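Local coordinates for centromeric protein-C, isoform A (Drosophila melanogaster, PDB 6O2K) that probably acts as an adaptor between centromeric chromatin and other kinetochore proteins, the part described here being its dimeric cupin domain, at residues R68-K74 with Q128-V134; G92-V96 with H108-R112; M15-R19 with E42-C46. All coordinates share one frame; numbering follows the deposited sequence.

Interaction 1. Residues R68-K74 with Q128-V134; sequences RFKPYQK and QNAIDKV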
# COMPACT_ATOMS: atom_id res chain seq x y z
N ARG B 68 -0.79 -9.03 -9.87
CA ARG B 68 -0.38 -10.37 -9.49
C ARG B 68 0.31 -11.00 -10.69
O ARG B 68 -0.30 -11.12 -11.77
CB ARG B 68 -1.58 -11.22 -9.05
CG ARG B 68 -1.23 -12.65 -8.68
CD ARG B 68 -2.45 -13.57 -8.80
NE ARG B 68 -3.31 -13.48 -7.63
CZ ARG B 68 -4.62 -13.73 -7.64
NH1 ARG B 68 -5.31 -13.63 -6.52
NH2 ARG B 68 -5.23 -14.06 -8.77
N PHE B 69 1.57 -11.39 -10.49
CA PHE B 69 2.43 -11.93 -11.53
C PHE B 69 2.68 -13.41 -11.26
O PHE B 69 3.08 -13.79 -10.15
CB PHE B 69 3.79 -11.24 -11.59
CG PHE B 69 3.77 -9.88 -12.25
CD1 PHE B 69 3.14 -8.82 -11.64
CD2 PHE B 69 4.44 -9.67 -13.45
CE1 PHE B 69 3.16 -7.55 -12.22
CE2 PHE B 69 4.46 -8.41 -14.05
CZ PHE B 69 3.81 -7.35 -13.43
N LYS B 70 2.50 -14.21 -12.30
CA LYS B 70 2.85 -15.59 -12.27
C LYS B 70 4.37 -15.73 -12.21
O LYS B 70 5.09 -14.77 -12.47
CB LYS B 70 2.30 -16.27 -13.51
CG LYS B 70 0.83 -16.19 -13.57
CD LYS B 70 0.38 -16.96 -12.39
CE LYS B 70 -1.12 -17.00 -12.40
NZ LYS B 70 -1.51 -17.75 -11.20
N PRO B 71 4.90 -16.91 -11.89
CA PRO B 71 6.36 -17.07 -11.82
C PRO B 71 7.04 -16.61 -13.11
O PRO B 71 6.68 -17.04 -14.20
CB PRO B 71 6.55 -18.57 -11.60
CG PRO B 71 5.33 -19.00 -10.90
CD PRO B 71 4.20 -18.13 -11.42
N TYR B 72 8.01 -15.71 -12.96
CA TYR B 72 8.83 -15.18 -14.04
C TYR B 72 8.02 -14.46 -15.11
O TYR B 72 8.55 -14.18 -16.20
CB TYR B 72 9.67 -16.27 -14.71
CG TYR B 72 10.70 -16.91 -13.81
CD1 TYR B 72 11.64 -16.15 -13.13
CD2 TYR B 72 10.76 -18.29 -13.67
CE1 TYR B 72 12.59 -16.73 -12.32
CE2 TYR B 72 11.70 -18.89 -12.86
CZ TYR B 72 12.62 -18.10 -12.19
OH TYR B 72 13.56 -18.69 -11.38
N GLN B 73 6.75 -14.15 -14.85
CA GLN B 73 5.92 -13.51 -15.86
C GLN B 73 6.39 -12.08 -16.12
O GLN B 73 6.84 -11.38 -15.20
CB GLN B 73 4.46 -13.52 -15.41
CG GLN B 73 3.51 -13.05 -16.50
CD GLN B 73 2.07 -13.24 -16.11
OE1 GLN B 73 1.73 -13.24 -14.93
NE2 GLN B 73 1.21 -13.40 -17.11
N LYS B 74 6.27 -11.66 -17.38
CA LYS B 74 6.60 -10.30 -17.81
C LYS B 74 5.32 -9.52 -18.10
O LYS B 74 4.39 -10.06 -18.71
CB LYS B 74 7.46 -10.31 -19.07
CG LYS B 74 8.74 -11.11 -19.02
CD LYS B 74 9.41 -11.07 -20.40
CE LYS B 74 10.84 -11.61 -20.36
NZ LYS B 74 11.45 -11.65 -21.72
N GLN B 128 9.08 -7.49 -14.76
CA GLN B 128 9.15 -8.95 -14.76
C GLN B 128 9.27 -9.46 -13.33
O GLN B 128 10.09 -8.96 -12.56
CB GLN B 128 10.34 -9.47 -15.57
CG GLN B 128 10.42 -11.00 -15.65
CD GLN B 128 11.28 -11.49 -16.82
OE1 GLN B 128 12.16 -10.77 -17.30
NE2 GLN B 128 11.03 -12.72 -17.28
N ASN B 129 8.43 -10.43 -12.99
CA ASN B 129 8.60 -11.21 -11.76
C ASN B 129 9.98 -11.85 -11.76
O ASN B 129 10.31 -12.60 -12.68
CB ASN B 129 7.50 -12.27 -11.69
CG ASN B 129 7.43 -12.98 -10.35
OD1 ASN B 129 8.28 -12.80 -9.47
ND2 ASN B 129 6.40 -13.81 -10.19
N ALA B 130 10.78 -11.57 -10.74
CA ALA B 130 12.16 -12.04 -10.72
C ALA B 130 12.32 -13.45 -10.14
O ALA B 130 13.45 -13.97 -10.16
CB ALA B 130 13.03 -11.07 -9.92
N ILE B 131 11.26 -14.09 -9.65
CA ILE B 131 11.39 -15.36 -8.94
C ILE B 131 10.37 -16.38 -9.44
O ILE B 131 9.40 -16.05 -10.12
CB ILE B 131 11.26 -15.18 -7.42
CG1 ILE B 131 9.96 -14.44 -7.10
CG2 ILE B 131 12.46 -14.45 -6.88
CD1 ILE B 131 9.65 -14.39 -5.63
N ASP B 132 10.58 -17.63 -9.03
CA ASP B 132 9.77 -18.77 -9.44
C ASP B 132 8.54 -18.97 -8.54
O ASP B 132 8.08 -20.10 -8.33
CB ASP B 132 10.65 -20.03 -9.48
CG ASP B 132 9.94 -21.24 -10.07
OD1 ASP B 132 10.43 -22.37 -9.85
OD2 ASP B 132 8.91 -21.07 -10.75
N LYS B 133 8.02 -17.88 -7.99
CA LYS B 133 6.78 -17.88 -7.23
C LYS B 133 5.94 -16.68 -7.66
O LYS B 133 6.44 -15.74 -8.27
CB LYS B 133 7.04 -17.78 -5.72
CG LYS B 133 7.99 -18.82 -5.15
CD LYS B 133 8.54 -18.38 -3.80
CE LYS B 133 7.55 -17.49 -3.06
NZ LYS B 133 6.64 -18.27 -2.18
N VAL B 134 4.65 -16.73 -7.33
CA VAL B 134 3.80 -15.58 -7.61
C VAL B 134 4.29 -14.39 -6.80
O VAL B 134 4.52 -14.50 -5.59
CB VAL B 134 2.34 -15.91 -7.27
CG1 VAL B 134 1.50 -14.64 -7.31
CG2 VAL B 134 1.79 -16.93 -8.25
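N129 turns its side-chain amide into the bend of residues 70-73, where ND2 donates to K70 O at 2.8 Å. With CG anti to the backbone N (chi1 -170°), the amide is aimed at this bend, and ND2 also reaches K133 O at 2.7 Å. ND2 stands above the K70 carbonyl plane, while Q73 N, closing the type II turn, arrives from the opposite face, so two donors grip one oxygen. N129 OD1 accepts from I131 N in an Asx turn and also bonds S135 OG. A leucine here would probably leave K70 O with one donor fewer and K133 O and I131 N without side-chain partners, the two turns freer to shift. Both segments are corners of the cupin beta sandwich, carrying the chain between its six-stranded and four-stranded sheets. P71 suits the second place of its turn because the ring holds phi (-54° here) near the value needed there; its CB lies 3.5 Å from D132 OD2. Beside it the Y72 ring lays one face over the I131-D132 peptide, and CE2 meets D132 CB at 3.7 Å; Y72 N donates to I131 O. At the strand end Q128 NE2 gives Y72 O a nearly straight bond of 3.1 Å (169°), in its own amide plane. The K74 methylene chain runs alongside the Q128 side chain, K74 CE 3.3 Å from Q128 NE2.

Interaction 2. Residues G92-V96 with H108-R112; sequences GEFNV and HSVLR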
# COMPACT_ATOMS: atom_id res chain seq x y z
N GLY B 92 7.34 -10.81 -2.82
CA GLY B 92 8.18 -11.30 -3.89
C GLY B 92 9.26 -10.33 -4.34
O GLY B 92 9.74 -9.52 -3.55
N GLU B 93 9.64 -10.42 -5.61
CA GLU B 93 10.76 -9.65 -6.16
C GLU B 93 10.45 -9.31 -7.61
O GLU B 93 9.89 -10.15 -8.34
CB GLU B 93 12.06 -10.46 -6.06
CG GLU B 93 13.36 -9.69 -6.31
CD GLU B 93 14.59 -10.59 -6.22
OE1 GLU B 93 14.50 -11.67 -5.60
OE2 GLU B 93 15.65 -10.23 -6.79
N PHE B 94 10.83 -8.11 -8.03
CA PHE B 94 10.54 -7.65 -9.38
C PHE B 94 11.77 -6.99 -9.99
O PHE B 94 12.56 -6.35 -9.30
CB PHE B 94 9.37 -6.64 -9.40
CG PHE B 94 8.02 -7.26 -9.16
CD1 PHE B 94 7.32 -7.84 -10.21
CD2 PHE B 94 7.45 -7.25 -7.89
CE1 PHE B 94 6.07 -8.40 -9.99
CE2 PHE B 94 6.20 -7.82 -7.67
CZ PHE B 94 5.51 -8.40 -8.72
N ASN B 95 11.90 -7.14 -11.30
CA ASN B 95 12.84 -6.37 -12.10
C ASN B 95 12.04 -5.36 -12.91
O ASN B 95 11.08 -5.74 -13.60
CB ASN B 95 13.65 -7.28 -13.03
CG ASN B 95 14.58 -8.20 -12.28
OD1 ASN B 95 15.04 -7.90 -11.18
ND2 ASN B 95 14.90 -9.34 -12.89
N VAL B 96 12.44 -4.09 -12.84
CA VAL B 96 11.74 -3.00 -13.53
C VAL B 96 12.73 -2.30 -14.45
O VAL B 96 13.82 -1.92 -14.02
CB VAL B 96 11.13 -2.00 -12.53
CG1 VAL B 96 10.43 -0.85 -13.28
CG2 VAL B 96 10.16 -2.72 -11.57
N HIS B 108 17.80 -0.40 -15.18
CA HIS B 108 17.33 -1.65 -14.60
C HIS B 108 17.36 -1.52 -13.07
O HIS B 108 18.39 -1.16 -12.50
CB HIS B 108 18.21 -2.80 -15.09
CG HIS B 108 18.01 -4.09 -14.35
ND1 HIS B 108 16.99 -4.98 -14.66
CD2 HIS B 108 18.71 -4.66 -13.34
CE1 HIS B 108 17.07 -6.03 -13.86
NE2 HIS B 108 18.10 -5.86 -13.05
N SER B 109 16.22 -1.79 -12.42
CA SER B 109 16.14 -1.75 -10.96
C SER B 109 15.56 -3.06 -10.45
O SER B 109 14.71 -3.67 -11.10
CB SER B 109 15.29 -0.57 -10.45
OG SER B 109 15.55 0.63 -11.15
N VAL B 110 16.01 -3.48 -9.27
CA VAL B 110 15.51 -4.69 -8.63
C VAL B 110 14.83 -4.28 -7.34
O VAL B 110 15.45 -3.60 -6.51
CB VAL B 110 16.64 -5.70 -8.33
CG1 VAL B 110 16.05 -6.98 -7.69
CG2 VAL B 110 17.42 -6.01 -9.58
N LEU B 111 13.57 -4.71 -7.17
CA LEU B 111 12.75 -4.34 -6.02
C LEU B 111 12.37 -5.57 -5.22
O LEU B 111 11.85 -6.55 -5.77
CB LEU B 111 11.49 -3.59 -6.46
CG LEU B 111 11.67 -2.37 -7.39
CD1 LEU B 111 10.31 -1.87 -7.84
CD2 LEU B 111 12.43 -1.25 -6.70
N ARG B 112 12.60 -5.52 -3.91
CA ARG B 112 12.13 -6.54 -2.98
C ARG B 112 10.99 -5.97 -2.15
O ARG B 112 10.61 -4.81 -2.29
CB ARG B 112 13.27 -7.04 -2.08
CG ARG B 112 14.28 -7.90 -2.80
CD ARG B 112 15.60 -7.99 -2.05
NE ARG B 112 16.70 -7.44 -2.84
CZ ARG B 112 17.24 -8.04 -3.89
NH1 ARG B 112 16.79 -9.23 -4.30
NH2 ARG B 112 18.23 -7.46 -4.55
O HOH W 1 14.27 0.95 -13.53
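E93 and R112 are brought together by unlike first torsions: E93 sets CG anti to the backbone N (chi1 -167°) and stays extended, while R112 has CG anti to its carbonyl carbon (chi1 -72°) and bends at chi3. The two chains run alongside each other from the same face of the sheet, and OE2 of E93 meets NH1 of R112 at 2.9 Å in a salt bridge. Carboxylate and guanidinium planes are 61° apart, and the bridge runs through OE2 and NH1 alone, OE1 lying farther from NH1. E93 has two deposited conformers, which makes the bridge doubtful as a permanent link. N95 and V110 share the same face of the sheet, OD1 of N95 lying 3.4 Å from CG2 of V110. H108 crosses N95 obliquely, its CE1 3.7 Å from N95 CG, and its ND1 is hydrogen-bonded to E97 OE1. These residues belong to a beta hairpin of the cupin sandwich, strands 93-99 and 107-112, the second of them outermost in the four-stranded sheet of this chain. F94 pairs with L111 and V96 with S109 through two backbone bonds each, F94 N to L111 O being 2.9 Å. Apolar groups suit F94, V96 and L111 because their face turns to the other sheet: V96 CG2 touches L111 CD1 at 3.8 Å, L111 meets V89 and I117, and the F94 ring pairs edge-to-face with F69. S109 is the exception, small and polar, and its OG bonds N34 of the second subunit; a water donates both to that OG at 2.7 Å and to V96 O. Just before E93, G92 has backbone angles at which a beta carbon would collide with the carbonyl oxygen of the residue before, which is why a glycine fits here.

Interaction 3. Residues M15-R19 with E42-C46; sequences MQWLR and ELIFC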
# COMPACT_ATOMS: atom_id res chain seq x y z
N MET B 15 -2.71 -11.72 2.42
CA MET B 15 -1.60 -11.93 1.49
C MET B 15 -1.76 -13.22 0.70
O MET B 15 -1.42 -13.27 -0.50
CB MET B 15 -0.26 -11.90 2.23
CG MET B 15 0.97 -11.83 1.33
SD MET B 15 0.98 -10.48 0.13
CE MET B 15 0.85 -9.03 1.19
N GLN B 16 -2.27 -14.28 1.33
CA GLN B 16 -2.54 -15.51 0.60
C GLN B 16 -3.57 -15.28 -0.49
O GLN B 16 -3.46 -15.84 -1.60
CB GLN B 16 -3.00 -16.60 1.57
CG GLN B 16 -1.88 -17.11 2.46
CD GLN B 16 -1.76 -18.61 2.42
OE1 GLN B 16 -2.70 -19.33 2.74
NE2 GLN B 16 -0.58 -19.10 2.02
N TRP B 17 -4.58 -14.45 -0.22
CA TRP B 17 -5.56 -14.13 -1.24
C TRP B 17 -4.95 -13.32 -2.38
O TRP B 17 -5.23 -13.58 -3.56
CB TRP B 17 -6.74 -13.39 -0.62
CG TRP B 17 -7.88 -13.26 -1.56
CD1 TRP B 17 -8.80 -14.22 -1.88
CD2 TRP B 17 -8.22 -12.11 -2.33
NE1 TRP B 17 -9.70 -13.73 -2.79
CE2 TRP B 17 -9.36 -12.44 -3.09
CE3 TRP B 17 -7.66 -10.84 -2.46
CZ2 TRP B 17 -9.95 -11.53 -3.96
CZ3 TRP B 17 -8.25 -9.95 -3.32
CH2 TRP B 17 -9.38 -10.30 -4.06
N LEU B 18 -4.11 -12.33 -2.06
CA LEU B 18 -3.44 -11.57 -3.11
C LEU B 18 -2.56 -12.47 -3.96
O LEU B 18 -2.51 -12.33 -5.19
CB LEU B 18 -2.62 -10.42 -2.52
CG LEU B 18 -3.42 -9.31 -1.84
CD1 LEU B 18 -2.54 -8.33 -1.06
CD2 LEU B 18 -4.28 -8.59 -2.86
N ARG B 19 -1.87 -13.43 -3.32
CA ARG B 19 -1.01 -14.34 -4.05
C ARG B 19 -1.78 -15.37 -4.87
O ARG B 19 -1.17 -16.07 -5.69
CB ARG B 19 -0.08 -15.08 -3.08
CG ARG B 19 1.03 -14.22 -2.47
CD ARG B 19 1.62 -14.90 -1.24
NE ARG B 19 2.55 -15.97 -1.60
CZ ARG B 19 3.10 -16.81 -0.73
NH1 ARG B 19 2.82 -16.72 0.57
NH2 ARG B 19 3.95 -17.74 -1.15
N GLU B 42 -13.85 -6.66 -1.13
CA GLU B 42 -14.51 -6.34 -2.39
C GLU B 42 -13.61 -6.57 -3.61
O GLU B 42 -14.13 -6.60 -4.73
CB GLU B 42 -14.98 -4.87 -2.36
CG GLU B 42 -15.99 -4.48 -3.43
CD GLU B 42 -16.25 -2.97 -3.48
OE1 GLU B 42 -15.65 -2.23 -2.68
OE2 GLU B 42 -17.06 -2.53 -4.33
N LEU B 43 -12.31 -6.73 -3.42
CA LEU B 43 -11.39 -6.87 -4.54
C LEU B 43 -11.70 -8.13 -5.33
O LEU B 43 -12.03 -9.17 -4.75
CB LEU B 43 -9.95 -6.94 -4.05
CG LEU B 43 -9.37 -5.70 -3.36
CD1 LEU B 43 -8.06 -6.07 -2.71
CD2 LEU B 43 -9.18 -4.60 -4.39
N ILE B 44 -11.58 -8.05 -6.65
CA ILE B 44 -11.68 -9.22 -7.52
C ILE B 44 -10.68 -9.05 -8.65
O ILE B 44 -10.59 -7.99 -9.27
CB ILE B 44 -13.11 -9.43 -8.08
CG1 ILE B 44 -14.09 -9.82 -6.96
CG2 ILE B 44 -13.11 -10.50 -9.16
CD1 ILE B 44 -13.78 -11.17 -6.30
N PHE B 45 -9.88 -10.10 -8.88
CA PHE B 45 -8.84 -10.07 -9.90
C PHE B 45 -9.42 -10.40 -11.28
O PHE B 45 -10.22 -11.33 -11.42
CB PHE B 45 -7.74 -11.06 -9.54
CG PHE B 45 -6.77 -10.56 -8.51
CD1 PHE B 45 -5.69 -9.77 -8.87
CD2 PHE B 45 -6.95 -10.86 -7.16
CE1 PHE B 45 -4.80 -9.30 -7.92
CE2 PHE B 45 -6.05 -10.39 -6.21
CZ PHE B 45 -4.98 -9.61 -6.59
N CYS B 46 -9.02 -9.62 -12.28
CA CYS B 46 -9.34 -9.86 -13.69
C CYS B 46 -8.03 -9.97 -14.46
O CYS B 46 -7.08 -9.24 -14.19
CB CYS B 46 -10.20 -8.72 -14.26
SG CYS B 46 -9.32 -7.12 -14.44
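W17 meets L43 and F45 where the last turn of helix 6-19, N-terminal to the cupin beta sandwich, packs on the extended segment leading into strand 46-48. W17 buries more area here than any other residue of the contact. Its chi1 of -169° places CG anti to the backbone N, and the indole reaches across with the outer corner of its six-membered ring leading. CH2 comes to 3.4 Å from L43 CB, and CZ3 almost as near, so the leucine meets the far rim of the indole. A wide, flat tryptophan suits this place because it can span from the helix to two residues of the segment at once.

F45 comes next. The two aromatic side chains reach past one another from opposing sides, with CE2 of F45 3.7 Å from CZ3 of W17 and CD2 of F45 over one face of the indole. Their planes are turned 47° and the centroids lie 5.3 Å apart, an oblique pair. A phenylalanine suits the spot because its ring carbons can meet W17 and L18 while its pi system serves R68 in a cation-pi contact; it also packs on D52 and A54.

L43, a compact apolar residue, points its side chain toward the helix and rests on Y66, as L18 does. Its carbonyl pays for this closeness: L43 O is buried with no polar partner in the model, just 3.0 Å from CH2 of W17. L18 completes the apolar contact with a branched end, set nearly perpendicular to the F45 side chain, CD2 of L18 sitting at the ring edge 3.9 Å from CZ of F45.

From the N terminus, interaction 3 closes first, joining helix 6-19 to the segment before strand 46-48 across 22 intervening residues. Interaction 1 then opens and spans 53 residues, much of the sandwich, before residues 128-134 return. Interaction 2, the hairpin with 11 residues between its halves, is nested inside that loop; no contacts cross. Interactions 1 and 2 adjoin through neighbouring strands 124-129 and 93-99, with Q128 and A130 probably bonded by backbone to N95 and E93, and both touch the second subunit. R68 joins interaction 1 to interaction 3, bonding carbonyls at the helix end. Interactions 2 and 3 lie on opposite sides of the chain's centre, their own centres about 21 Å apart.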